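PDB 5VQE: beta-glucoside phosphorylase BglX from Unidentified, which probably cleaves beta-glucosides by transferring the glucose unit to phosphate, as a phosphorylase of glycoside hydrolase family 3. Local coordinates for residues A[106-111]-A[374-379]; A[196-201]-A[241-246]; A[413-418]-A[469-474]. One frame throughout, in Å; residues are numbered along the deposited sequence.

How the contacts relate
The three contacts sample the two parts of the chain. Contact 2 lies in the barrel domain, at the end of strand 237-244 and in the loop after strand 191-195, with Asp198 about 7 Å from the bound sugar. Contact 1 ties another loop of that domain to the start of helix 378-391, which leads into the mixed sheet. Contact 3 pairs two strands of that sheet. Along the chain both segments of contact 2 fall between those of contact 1, and contact 3 follows. Centres lie about 33 Å apart for contacts 1 and 2, and about 29 Å for contacts 1 and 3. Contact 1 probably helps join the sugar-binding barrel to the sheet domain that contact 3 builds.

Contact 1: residues A[106-111]-A[374-379]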
ATOM      1  N   ASP A 106      -7.044 -12.320   8.521  1.00 18.93           N
ATOM      2  CA  ASP A 106      -7.470 -12.211   9.916  1.00 19.43           C
ATOM      3  C   ASP A 106      -6.447 -11.514  10.814  1.00 22.31           C
ATOM      4  O   ASP A 106      -6.454 -11.724  12.033  1.00 21.84           O
ATOM      5  CB  ASP A 106      -7.796 -13.599  10.472  1.00 21.05           C
ATOM      6  CG  ASP A 106      -6.759 -14.640  10.100  1.00 26.70           C
ATOM      7  OD1 ASP A 106      -5.785 -14.299   9.392  1.00 20.08           O
ATOM      8  OD2 ASP A 106      -6.934 -15.811  10.506  1.00 23.40           O
ATOM      9  N   GLY A 107      -5.581 -10.671  10.256  1.00 16.50           N
ATOM     10  CA  GLY A 107      -4.700  -9.855  11.066  1.00 14.31           C
ATOM     11  C   GLY A 107      -5.385  -8.594  11.569  1.00 18.30           C
ATOM     12  O   GLY A 107      -6.572  -8.357  11.348  1.00 21.25           O
ATOM     13  N   THR A 108      -4.605  -7.761  12.246  1.00 16.97           N
ATOM     14  CA  THR A 108      -5.106  -6.513  12.809  1.00 16.76           C
ATOM     15  C   THR A 108      -5.073  -5.404  11.758  1.00 17.25           C
ATOM     16  O   THR A 108      -3.999  -5.033  11.273  1.00 14.11           O
ATOM     17  CB  THR A 108      -4.283  -6.087  14.020  1.00 13.51           C
ATOM     18  OG1 THR A 108      -4.258  -7.141  14.990  1.00 17.39           O
ATOM     19  CG2 THR A 108      -4.875  -4.836  14.653  1.00 14.08           C
ATOM     20  N   TYR A 109      -6.243  -4.852  11.446  1.00 16.99           N
ATOM     21  CA  TYR A 109      -6.352  -3.651  10.618  1.00 12.02           C
ATOM     22  C   TYR A 109      -6.169  -2.436  11.520  1.00 14.01           C
ATOM     23  O   TYR A 109      -7.064  -2.092  12.297  1.00 14.47           O
ATOM     24  CB  TYR A 109      -7.706  -3.627   9.908  1.00 16.56           C
ATOM     25  CG  TYR A 109      -7.877  -2.535   8.859  1.00 13.96           C
ATOM     26  CD1 TYR A 109      -6.880  -1.596   8.625  1.00 14.88           C
ATOM     27  CD2 TYR A 109      -9.045  -2.438   8.117  1.00 15.75           C
ATOM     28  CE1 TYR A 109      -7.035  -0.611   7.683  1.00 14.58           C
ATOM     29  CE2 TYR A 109      -9.209  -1.446   7.160  1.00 17.00           C
ATOM     30  CZ  TYR A 109      -8.193  -0.537   6.952  1.00 16.39           C
ATOM     31  OH  TYR A 109      -8.316   0.466   6.019  1.00 16.62           O
ATOM     32  N   VAL A 110      -5.008  -1.789  11.436  1.00 10.80           N
ATOM     33  CA  VAL A 110      -4.688  -0.646  12.285  1.00 12.86           C
ATOM     34  C   VAL A 110      -5.272   0.622  11.676  1.00 14.60           C
ATOM     35  O   VAL A 110      -6.220   1.207  12.212  1.00 14.16           O
ATOM     36  CB  VAL A 110      -3.168  -0.507  12.479  1.00 13.42           C
ATOM     37  CG1 VAL A 110      -2.831   0.743  13.298  1.00 14.92           C
ATOM     38  CG2 VAL A 110      -2.600  -1.761  13.146  1.00 16.86           C
ATOM     39  N   ALA A 111      -4.705   1.058  10.555  1.00 12.44           N
ATOM     40  CA  ALA A 111      -5.125   2.293   9.909  1.00 12.72           C
ATOM     41  C   ALA A 111      -4.484   2.368   8.535  1.00 14.66           C
ATOM     42  O   ALA A 111      -3.457   1.733   8.273  1.00 11.31           O
ATOM     43  CB  ALA A 111      -4.739   3.524  10.735  1.00 14.74           C
ATOM     44  N   ARG A 374       0.503 -13.103  18.899  1.00 16.49           N
ATOM     45  CA  ARG A 374       0.645 -11.672  18.663  1.00 19.80           C
ATOM     46  C   ARG A 374      -0.409 -11.147  17.705  1.00 15.93           C
ATOM     47  O   ARG A 374      -0.683  -9.942  17.704  1.00 16.91           O
ATOM     48  CB  ARG A 374       2.030 -11.356  18.096  1.00 17.61           C
ATOM     49  CG  ARG A 374       3.178 -11.861  18.933  1.00 16.57           C
ATOM     50  CD  ARG A 374       4.482 -11.227  18.508  1.00 18.23           C
ATOM     51  NE  ARG A 374       4.896 -11.576  17.148  1.00 15.74           N
ATOM     52  CZ  ARG A 374       5.784 -12.517  16.829  1.00 17.77           C
ATOM     53  NH1 ARG A 374       6.102 -12.724  15.551  1.00 15.03           N
ATOM     54  NH2 ARG A 374       6.375 -13.237  17.772  1.00 16.50           N
ATOM     55  N   ILE A 375      -0.974 -12.014  16.868  1.00 18.09           N
ATOM     56  CA  ILE A 375      -1.929 -11.575  15.861  1.00 19.15           C
ATOM     57  C   ILE A 375      -3.253 -11.257  16.539  1.00 18.02           C
ATOM     58  O   ILE A 375      -3.782 -12.069  17.310  1.00 17.24           O
ATOM     59  CB  ILE A 375      -2.095 -12.646  14.774  1.00 15.74           C
ATOM     60  CG1 ILE A 375      -0.729 -12.987  14.166  1.00 16.01           C
ATOM     61  CG2 ILE A 375      -3.041 -12.153  13.699  1.00 18.41           C
ATOM     62  CD1 ILE A 375      -0.746 -14.120  13.150  1.00 16.74           C
ATOM     63  N   GLN A 376      -3.789 -10.067  16.256  1.00 15.04           N
ATOM     64  CA  GLN A 376      -4.978  -9.538  16.927  1.00 15.61           C
ATOM     65  C   GLN A 376      -4.789  -9.497  18.440  1.00 21.45           C
ATOM     66  O   GLN A 376      -5.744  -9.655  19.204  1.00 19.65           O
ATOM     67  CB  GLN A 376      -6.233 -10.337  16.559  1.00 19.82           C
ATOM     68  CG  GLN A 376      -6.718 -10.080  15.142  1.00 21.04           C
ATOM     69  CD  GLN A 376      -8.115 -10.616  14.896  1.00 27.15           C
ATOM     70  OE1 GLN A 376      -9.079 -10.183  15.527  1.00 30.71           O
ATOM     71  NE2 GLN A 376      -8.232 -11.564  13.977  1.00 24.09           N
ATOM     72  N   SER A 377      -3.559  -9.257  18.881  1.00 17.38           N
ATOM     73  CA  SER A 377      -3.283  -9.142  20.302  1.00 18.79           C
ATOM     74  C   SER A 377      -3.897  -7.862  20.867  1.00 19.97           C
ATOM     75  O   SER A 377      -4.214  -6.909  20.144  1.00 17.93           O
ATOM     76  CB  SER A 377      -1.776  -9.154  20.554  1.00 21.69           C
ATOM     77  OG  SER A 377      -1.166  -8.001  20.004  1.00 22.61           O
ATOM     78  N   LYS A 378      -4.060  -7.846  22.193  1.00 16.11           N
ATOM     79  CA  LYS A 378      -4.638  -6.676  22.843  1.00 17.72           C
ATOM     80  C   LYS A 378      -3.793  -5.436  22.575  1.00 16.40           C
ATOM     81  O   LYS A 378      -4.332  -4.349  22.331  1.00 16.09           O
ATOM     82  CB  LYS A 378      -4.777  -6.920  24.350  1.00 16.72           C
ATOM     83  N   LYS A 379      -2.468  -5.584  22.606  1.00 17.68           N
ATOM     84  CA  LYS A 379      -1.573  -4.465  22.319  1.00 19.06           C
ATOM     85  C   LYS A 379      -1.861  -3.870  20.944  1.00 15.79           C
ATOM     86  O   LYS A 379      -1.963  -2.647  20.791  1.00 16.24           O
ATOM     87  CB  LYS A 379      -0.116  -4.942  22.414  1.00 19.85           C
ATOM     88  CG  LYS A 379       0.944  -3.883  22.156  1.00 21.62           C
ATOM     89  CD  LYS A 379       2.333  -4.526  21.984  1.00 27.06           C
ATOM     90  CE  LYS A 379       3.418  -3.717  22.681  1.00 40.78           C
ATOM     91  NZ  LYS A 379       4.780  -3.921  22.094  1.00 42.13           N
TER
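Gln376 reaches across to Asp106 and donates an N-H of its side-chain amide to the backbone carbonyl. NE2 lies 2.6 Å from Asp106 O, with an N-H...O angle of 145°. The donor does not lie in the carbonyl plane but is tilted 35° from it. Gln376 CG stands beside the backbone N (chi1 -73°), and the extended chain beyond it brings NE2 to Asp106 O. CG itself packs 3.5 Å from Asp106 O.

Beside this bond, Ile375 CG2 touches the same stretch of backbone, 3.9 Å from Gly107 CA. Thr108 meets the root of the glutamine. Its OG1 lies 3.2 Å from Gln376 CA.

The next shell fixes both sides. Glu135 OE2 is hydrogen-bonded to both Thr108 OG1 and Gln376 N, so one carboxylate oxygen from helix 122-138 joins the two segments. Asp106 turns its own carboxylate elsewhere: OD1 takes the backbone N-H of Ala69.

Residues 374-377 form a type II beta turn, closed by Ser377 N to Arg374 O at 3.2 Å. Gln376 takes the positive phi of the third position. Ser377 follows as N-cap, its OG making a weak bond to His380 N. This is a tight turn running straight into a capped helix. It docks the start of helix 378-391 on a loop of the barrel domain, consistent with the multi-domain build of family 3 glycosidases.

Contact 2: residues A[196-201]-A[241-246]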
ATOM      1  N   PRO A 196       9.767   5.795  -9.836  1.00  8.59           N
ATOM      2  CA  PRO A 196      10.296   7.097  -9.423  1.00  9.29           C
ATOM      3  C   PRO A 196       9.311   8.047  -8.749  1.00 13.64           C
ATOM      4  O   PRO A 196       9.674   9.203  -8.522  1.00 13.76           O
ATOM      5  CB  PRO A 196      10.772   7.691 -10.753  1.00 11.95           C
ATOM      6  CG  PRO A 196       9.787   7.203 -11.716  1.00 11.46           C
ATOM      7  CD  PRO A 196       9.546   5.760 -11.289  1.00 12.77           C
ATOM      8  N   GLY A 197       8.097   7.590  -8.454  1.00 12.76           N
ATOM      9  CA  GLY A 197       7.212   8.352  -7.601  1.00 12.60           C
ATOM     10  C   GLY A 197       5.815   8.551  -8.138  1.00 12.06           C
ATOM     11  O   GLY A 197       5.608   9.303  -9.096  1.00 13.00           O
ATOM     12  N   ASP A 198       4.833   7.905  -7.518  1.00 10.19           N
ATOM     13  CA  ASP A 198       3.461   8.182  -7.892  1.00 12.00           C
ATOM     14  C   ASP A 198       2.969   9.445  -7.183  1.00 13.62           C
ATOM     15  O   ASP A 198       3.583   9.945  -6.231  1.00 14.16           O
ATOM     16  CB  ASP A 198       2.555   6.997  -7.569  1.00 13.96           C
ATOM     17  CG  ASP A 198       1.443   6.829  -8.590  1.00 17.58           C
ATOM     18  OD1 ASP A 198       1.077   7.840  -9.237  1.00 12.83           O
ATOM     19  OD2 ASP A 198       0.955   5.692  -8.771  1.00 16.29           O
ATOM     20  N   GLY A 199       1.849   9.973  -7.676  1.00 11.48           N
ATOM     21  CA  GLY A 199       1.172  11.089  -7.050  1.00 14.15           C
ATOM     22  C   GLY A 199       1.180  12.385  -7.838  1.00 14.71           C
ATOM     23  O   GLY A 199       0.499  13.330  -7.426  1.00 14.39           O
ATOM     24  N   VAL A 200       1.933  12.475  -8.935  1.00 14.29           N
ATOM     25  CA  VAL A 200       1.905  13.661  -9.794  1.00 16.71           C
ATOM     26  C   VAL A 200       0.807  13.544 -10.841  1.00 16.47           C
ATOM     27  O   VAL A 200      -0.029  14.438 -10.990  1.00 18.43           O
ATOM     28  CB  VAL A 200       3.292  13.865 -10.449  1.00 15.05           C
ATOM     29  CG1 VAL A 200       3.284  15.054 -11.386  1.00 16.33           C
ATOM     30  CG2 VAL A 200       4.363  14.056  -9.379  1.00 16.64           C
ATOM     31  N   ASP A 201       0.807  12.433 -11.568  1.00 14.26           N
ATOM     32  CA  ASP A 201      -0.247  12.081 -12.502  1.00 17.25           C
ATOM     33  C   ASP A 201      -1.554  11.839 -11.742  1.00 17.98           C
ATOM     34  O   ASP A 201      -1.581  11.756 -10.509  1.00 19.08           O
ATOM     35  CB  ASP A 201       0.169  10.833 -13.283  1.00 16.61           C
ATOM     36  CG  ASP A 201      -0.450  10.754 -14.669  1.00 23.33           C
ATOM     37  OD1 ASP A 201      -1.491  11.411 -14.915  1.00 19.88           O
ATOM     38  OD2 ASP A 201       0.112  10.007 -15.510  1.00 19.50           O
ATOM     39  N   ALA A 241       8.592   0.955 -10.246  1.00  9.47           N
ATOM     40  CA  ALA A 241       7.235   0.771 -10.726  1.00 11.53           C
ATOM     41  C   ALA A 241       7.114   1.243 -12.167  1.00 12.42           C
ATOM     42  O   ALA A 241       8.082   1.674 -12.793  1.00 12.41           O
ATOM     43  CB  ALA A 241       6.248   1.494  -9.810  1.00 13.63           C
ATOM     44  N   HIS A 242       5.897   1.157 -12.692  1.00  9.07           N
ATOM     45  CA  HIS A 242       5.661   1.352 -14.119  1.00  9.89           C
ATOM     46  C   HIS A 242       5.282   2.796 -14.411  1.00 12.26           C
ATOM     47  O   HIS A 242       4.294   3.103 -15.075  1.00 16.73           O
ATOM     48  CB  HIS A 242       4.597   0.373 -14.587  1.00 11.97           C
ATOM     49  CG  HIS A 242       4.780  -1.001 -14.028  1.00 10.25           C
ATOM     50  ND1 HIS A 242       5.987  -1.664 -14.074  1.00 11.21           N
ATOM     51  CD2 HIS A 242       3.919  -1.826 -13.384  1.00 13.28           C
ATOM     52  CE1 HIS A 242       5.859  -2.844 -13.490  1.00 13.20           C
ATOM     53  NE2 HIS A 242       4.615  -2.965 -13.060  1.00 13.38           N
ATOM     54  N   ILE A 243       6.104   3.689 -13.869  1.00 10.01           N
ATOM     55  CA  ILE A 243       5.899   5.129 -13.914  1.00 12.03           C
ATOM     56  C   ILE A 243       7.093   5.740 -14.632  1.00 11.98           C
ATOM     57  O   ILE A 243       8.241   5.411 -14.320  1.00 10.85           O
ATOM     58  CB  ILE A 243       5.758   5.721 -12.498  1.00 13.53           C
ATOM     59  CG1 ILE A 243       4.583   5.080 -11.744  1.00 14.47           C
ATOM     60  CG2 ILE A 243       5.608   7.222 -12.561  1.00 13.44           C
ATOM     61  CD1 ILE A 243       4.576   5.358 -10.255  1.00 15.71           C
ATOM     62  N   ARG A 244       6.826   6.633 -15.575  1.00 11.30           N
ATOM     63  CA  ARG A 244       7.889   7.352 -16.269  1.00 13.90           C
ATOM     64  C   ARG A 244       8.197   8.672 -15.570  1.00 14.07           C
ATOM     65  O   ARG A 244       7.330   9.272 -14.926  1.00 15.90           O
ATOM     66  CB  ARG A 244       7.499   7.626 -17.723  1.00 14.62           C
ATOM     67  CG  ARG A 244       7.625   6.411 -18.613  1.00 18.24           C
ATOM     68  CD  ARG A 244       6.982   6.629 -19.966  1.00 23.08           C
ATOM     69  NE  ARG A 244       5.532   6.544 -19.892  1.00 26.17           N
ATOM     70  CZ  ARG A 244       4.719   6.772 -20.919  1.00 33.69           C
ATOM     71  NH1 ARG A 244       5.216   7.103 -22.107  1.00 38.46           N
ATOM     72  NH2 ARG A 244       3.406   6.667 -20.761  1.00 29.93           N
ATOM     73  N   GLN A 245       9.453   9.113 -15.698  1.00 13.16           N
ATOM     74  CA  GLN A 245       9.872  10.464 -15.313  1.00 14.10           C
ATOM     75  C   GLN A 245      10.683  10.988 -16.489  1.00 12.85           C
ATOM     76  O   GLN A 245      11.921  10.926 -16.494  1.00 13.35           O
ATOM     77  CB  GLN A 245      10.675  10.480 -14.013  1.00 13.45           C
ATOM     78  CG  GLN A 245      10.352  11.652 -13.092  1.00 13.94           C
ATOM     79  CD  GLN A 245      10.410  13.013 -13.791  1.00 16.62           C
ATOM     80  OE1 GLN A 245      11.047  13.159 -14.837  1.00 17.13           O
ATOM     81  NE2 GLN A 245       9.757  14.019 -13.197  1.00 14.24           N
ATOM     82  N   PRO A 246      10.010  11.462 -17.535  1.00 12.92           N
ATOM     83  CA  PRO A 246      10.742  11.815 -18.763  1.00 14.61           C
ATOM     84  C   PRO A 246      11.792  12.888 -18.554  1.00 12.85           C
ATOM     85  O   PRO A 246      12.860  12.834 -19.178  1.00 14.55           O
ATOM     86  CB  PRO A 246       9.627  12.274 -19.715  1.00 15.44           C
ATOM     87  CG  PRO A 246       8.430  12.505 -18.865  1.00 22.38           C
ATOM     88  CD  PRO A 246       8.556  11.591 -17.699  1.00 16.74           C
TER
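Pro196 and Ile243 pack where neighbouring parallel strands, 191-195 and 237-244, of the TIM-barrel-type domain of this family 3 enzyme approach the sugar site. Their side chains cross obliquely. The proline ring brings its CD and CG to the backbone of Ile243, with CD 3.3 Å from Ile243 O. CD also lies 4.0 Å from Ile243 CB. The peptide bond before Pro196 is cis, which sets the direction in which the chain leaves the strand after Phe195. Pro196 CG also meets Gln245 CB at 4.1 Å.

Asp198 meets Ile243 at about a right angle. Ile243 CG1 is anti to the carbonyl carbon (chi1 -59°), and beyond it the chain is extended, ending in CD1. This methyl lies 3.7 Å from Asp198 CB and 3.8 Å from Asp198 CG, so the root of the carboxylate rests on a methyl group. The other branch, CG2, faces Gly197 O at 4.0 Å. Gly197 has backbone angles at which a CB would press on the carbonyl oxygen of Pro196.

Asp198 OD1 bends back to accept Gly199 N at 2.8 Å, on the anti side of the carboxylate. An alanine here would keep CB on the Ile243 methyl, but would probably leave Gly199 N without this carboxylate partner and open a gap beside CD1.

The Asp198 side chain is about 7 Å from the bound sugar. Gln205, which lines the sugar pocket, accepts His242 N through OE1. His242 centres an inverse gamma turn, and its NE2 bonds to the O of the pocket residue Ala289. At the far end Gln245 turns its OE1 back to cap Val248 N of helix 246-252.

Contact 3: residues A[413-418]-A[469-474]; sequences IILVQA and LFIYYA
The Tyr472 ring carries Val416 on one face. Val416 CB sits 3.5 Å above the ring plane, offset toward the rim, in a CH-pi contact. Val416 CG1 is anti to the backbone N (chi1 -175°) and presses on the rim atom Tyr472 CE2 at 3.3 Å. The Phe470 ring takes Val416 at its edge, with CG2 near the ring plane and 4.1 Å from Phe470 CD1. Ile414 lies alongside the same ring, CG2 to CE1 at 3.8 Å. Phe508 also meets the Tyr472 ring, and Tyr472 OH is hydrogen-bonded to Ser496 O. Tyr473, on the other face of the sheet, stacks with Phe511, and its OH is hydrogen-bonded to Ser532 OG.

Also on the Tyr473 face, Ile413 CG2 meets Ile471 CG1 at 3.8 Å. Leu415 CD1 meets Ile471 CG2 at 4.0 Å.

Five backbone hydrogen bonds join the strands in parallel register. They start with Ile414 N to Leu469 O at 2.9 Å and end with Ala418 N to Tyr473 O. The N-to-C directions of the two strand segments differ by 22°.

From 412-419 the chain passes through helix 429-441 to 444-447 at the edge, then through helix 460-466 back past the first strand to 469-475. This is the doubly wound order of an alpha/beta sandwich, consistent with the second domain of family 3 glycosidases.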
ATOM      1  N   ILE A 413     -32.659  10.257  12.211  1.00 14.85           N
ATOM      2  CA  ILE A 413     -31.494  10.333  11.340  1.00 17.00           C
ATOM      3  C   ILE A 413     -31.725   9.419  10.145  1.00 18.03           C
ATOM      4  O   ILE A 413     -32.178   8.280  10.300  1.00 17.22           O
ATOM      5  CB  ILE A 413     -30.201   9.932  12.084  1.00 18.42           C
ATOM      6  CG1 ILE A 413     -29.853  10.974  13.146  1.00 20.33           C
ATOM      7  CG2 ILE A 413     -29.039   9.760  11.098  1.00 16.85           C
ATOM      8  CD1 ILE A 413     -28.687  10.578  14.032  1.00 18.95           C
ATOM      9  N   ILE A 414     -31.404   9.918   8.957  1.00 13.39           N
ATOM     10  CA  ILE A 414     -31.315   9.091   7.762  1.00 15.96           C
ATOM     11  C   ILE A 414     -29.839   8.880   7.478  1.00 14.68           C
ATOM     12  O   ILE A 414     -29.090   9.850   7.311  1.00 15.50           O
ATOM     13  CB  ILE A 414     -32.024   9.731   6.558  1.00 20.15           C
ATOM     14  CG1 ILE A 414     -33.542   9.720   6.758  1.00 21.09           C
ATOM     15  CG2 ILE A 414     -31.680   8.974   5.282  1.00 15.54           C
ATOM     16  CD1 ILE A 414     -34.319  10.464   5.651  1.00 24.17           C
ATOM     17  N   LEU A 415     -29.425   7.617   7.416  1.00 15.69           N
ATOM     18  CA  LEU A 415     -28.032   7.253   7.197  1.00 16.51           C
ATOM     19  C   LEU A 415     -27.869   6.836   5.743  1.00 16.99           C
ATOM     20  O   LEU A 415     -28.574   5.940   5.269  1.00 16.63           O
ATOM     21  CB  LEU A 415     -27.606   6.120   8.130  1.00 14.46           C
ATOM     22  CG  LEU A 415     -26.141   5.666   8.081  1.00 15.35           C
ATOM     23  CD1 LEU A 415     -25.204   6.822   8.376  1.00 18.36           C
ATOM     24  CD2 LEU A 415     -25.908   4.524   9.071  1.00 19.35           C
ATOM     25  N   VAL A 416     -26.945   7.490   5.048  1.00 16.97           N
ATOM     26  CA  VAL A 416     -26.767   7.330   3.609  1.00 15.89           C
ATOM     27  C   VAL A 416     -25.387   6.738   3.399  1.00 13.99           C
ATOM     28  O   VAL A 416     -24.371   7.408   3.629  1.00 14.14           O
ATOM     29  CB  VAL A 416     -26.914   8.656   2.854  1.00 16.43           C
ATOM     30  CG1 VAL A 416     -26.835   8.419   1.357  1.00 18.95           C
ATOM     31  CG2 VAL A 416     -28.213   9.332   3.219  1.00 17.66           C
ATOM     32  N   GLN A 417     -25.345   5.481   2.980  1.00 15.64           N
ATOM     33  CA  GLN A 417     -24.087   4.847   2.647  1.00 15.20           C
ATOM     34  C   GLN A 417     -23.701   5.201   1.222  1.00 14.84           C
ATOM     35  O   GLN A 417     -24.544   5.208   0.323  1.00 15.51           O
ATOM     36  CB  GLN A 417     -24.192   3.336   2.796  1.00 12.62           C
ATOM     37  CG  GLN A 417     -22.943   2.594   2.351  1.00 17.16           C
ATOM     38  CD  GLN A 417     -23.110   1.106   2.431  1.00 16.42           C
ATOM     39  OE1 GLN A 417     -22.780   0.483   3.441  1.00 19.14           O
ATOM     40  NE2 GLN A 417     -23.647   0.519   1.372  1.00 20.51           N
ATOM     41  N   ALA A 418     -22.426   5.521   1.026  1.00 14.24           N
ATOM     42  CA  ALA A 418     -21.862   5.734  -0.304  1.00 17.66           C
ATOM     43  C   ALA A 418     -20.528   5.010  -0.355  1.00 16.45           C
ATOM     44  O   ALA A 418     -19.637   5.292   0.450  1.00 15.14           O
ATOM     45  CB  ALA A 418     -21.686   7.223  -0.609  1.00 18.06           C
ATOM     46  N   LEU A 469     -31.883  14.919  10.659  1.00 16.82           N
ATOM     47  CA  LEU A 469     -30.465  14.934  10.309  1.00 17.22           C
ATOM     48  C   LEU A 469     -30.179  13.875   9.250  1.00 15.85           C
ATOM     49  O   LEU A 469     -30.661  12.741   9.353  1.00 14.16           O
ATOM     50  CB  LEU A 469     -29.611  14.684  11.560  1.00 18.41           C
ATOM     51  CG  LEU A 469     -28.096  14.525  11.373  1.00 17.71           C
ATOM     52  CD1 LEU A 469     -27.447  15.833  10.938  1.00 14.14           C
ATOM     53  CD2 LEU A 469     -27.476  14.012  12.678  1.00 18.99           C
ATOM     54  N   PHE A 470     -29.399  14.249   8.236  1.00 14.45           N
ATOM     55  CA  PHE A 470     -28.791  13.309   7.305  1.00 14.28           C
ATOM     56  C   PHE A 470     -27.358  13.062   7.759  1.00 11.91           C
ATOM     57  O   PHE A 470     -26.636  14.016   8.063  1.00 14.55           O
ATOM     58  CB  PHE A 470     -28.759  13.865   5.873  1.00 14.34           C
ATOM     59  CG  PHE A 470     -30.048  13.727   5.104  1.00 16.58           C
ATOM     60  CD1 PHE A 470     -30.397  12.526   4.505  1.00 17.49           C
ATOM     61  CD2 PHE A 470     -30.878  14.819   4.932  1.00 17.57           C
ATOM     62  CE1 PHE A 470     -31.570  12.412   3.766  1.00 20.68           C
ATOM     63  CE2 PHE A 470     -32.055  14.714   4.194  1.00 19.62           C
ATOM     64  CZ  PHE A 470     -32.402  13.510   3.617  1.00 18.47           C
ATOM     65  N   ILE A 471     -26.936  11.799   7.774  1.00 14.10           N
ATOM     66  CA  ILE A 471     -25.533  11.448   7.969  1.00 13.43           C
ATOM     67  C   ILE A 471     -25.074  10.605   6.789  1.00 14.04           C
ATOM     68  O   ILE A 471     -25.739   9.628   6.428  1.00 15.80           O
ATOM     69  CB  ILE A 471     -25.289  10.692   9.288  1.00 16.99           C
ATOM     70  CG1 ILE A 471     -25.755  11.540  10.477  1.00 16.71           C
ATOM     71  CG2 ILE A 471     -23.789  10.364   9.412  1.00 14.14           C
ATOM     72  CD1 ILE A 471     -25.423  10.943  11.843  1.00 18.81           C
ATOM     73  N   TYR A 472     -23.930  10.974   6.204  1.00 13.32           N
ATOM     74  CA  TYR A 472     -23.316  10.211   5.118  1.00 13.62           C
ATOM     75  C   TYR A 472     -22.121   9.401   5.615  1.00 16.51           C
ATOM     76  O   TYR A 472     -21.247   9.931   6.309  1.00 15.57           O
ATOM     77  CB  TYR A 472     -22.876  11.141   3.986  1.00 13.79           C
ATOM     78  CG  TYR A 472     -24.043  11.605   3.153  1.00 15.96           C
ATOM     79  CD1 TYR A 472     -24.889  12.597   3.608  1.00 14.53           C
ATOM     80  CD2 TYR A 472     -24.317  11.021   1.929  1.00 17.67           C
ATOM     81  CE1 TYR A 472     -25.970  13.007   2.864  1.00 16.83           C
ATOM     82  CE2 TYR A 472     -25.397  11.427   1.175  1.00 20.01           C
ATOM     83  CZ  TYR A 472     -26.218  12.422   1.650  1.00 21.26           C
ATOM     84  OH  TYR A 472     -27.306  12.831   0.909  1.00 25.28           O
ATOM     85  N   TYR A 473     -22.096   8.112   5.261  1.00 14.86           N
ATOM     86  CA  TYR A 473     -20.964   7.222   5.518  1.00 12.87           C
ATOM     87  C   TYR A 473     -20.342   6.912   4.159  1.00 14.99           C
ATOM     88  O   TYR A 473     -20.877   6.106   3.394  1.00 16.47           O
ATOM     89  CB  TYR A 473     -21.417   5.953   6.234  1.00 14.90           C
ATOM     90  CG  TYR A 473     -20.297   5.101   6.785  1.00 15.33           C
ATOM     91  CD1 TYR A 473     -19.430   4.412   5.939  1.00 15.44           C
ATOM     92  CD2 TYR A 473     -20.119   4.968   8.159  1.00 14.78           C
ATOM     93  CE1 TYR A 473     -18.409   3.626   6.447  1.00 16.09           C
ATOM     94  CE2 TYR A 473     -19.105   4.186   8.674  1.00 17.65           C
ATOM     95  CZ  TYR A 473     -18.250   3.522   7.821  1.00 17.86           C
ATOM     96  OH  TYR A 473     -17.247   2.746   8.346  1.00 18.63           O
ATOM     97  N   ALA A 474     -19.217   7.556   3.860  1.00 13.69           N
ATOM     98  CA  ALA A 474     -18.562   7.445   2.563  1.00 16.45           C
ATOM     99  C   ALA A 474     -17.307   6.593   2.695  1.00 16.46           C
ATOM    100  O   ALA A 474     -16.412   6.919   3.484  1.00 17.97           O
ATOM    101  CB  ALA A 474     -18.210   8.826   2.014  1.00 17.83           C
TER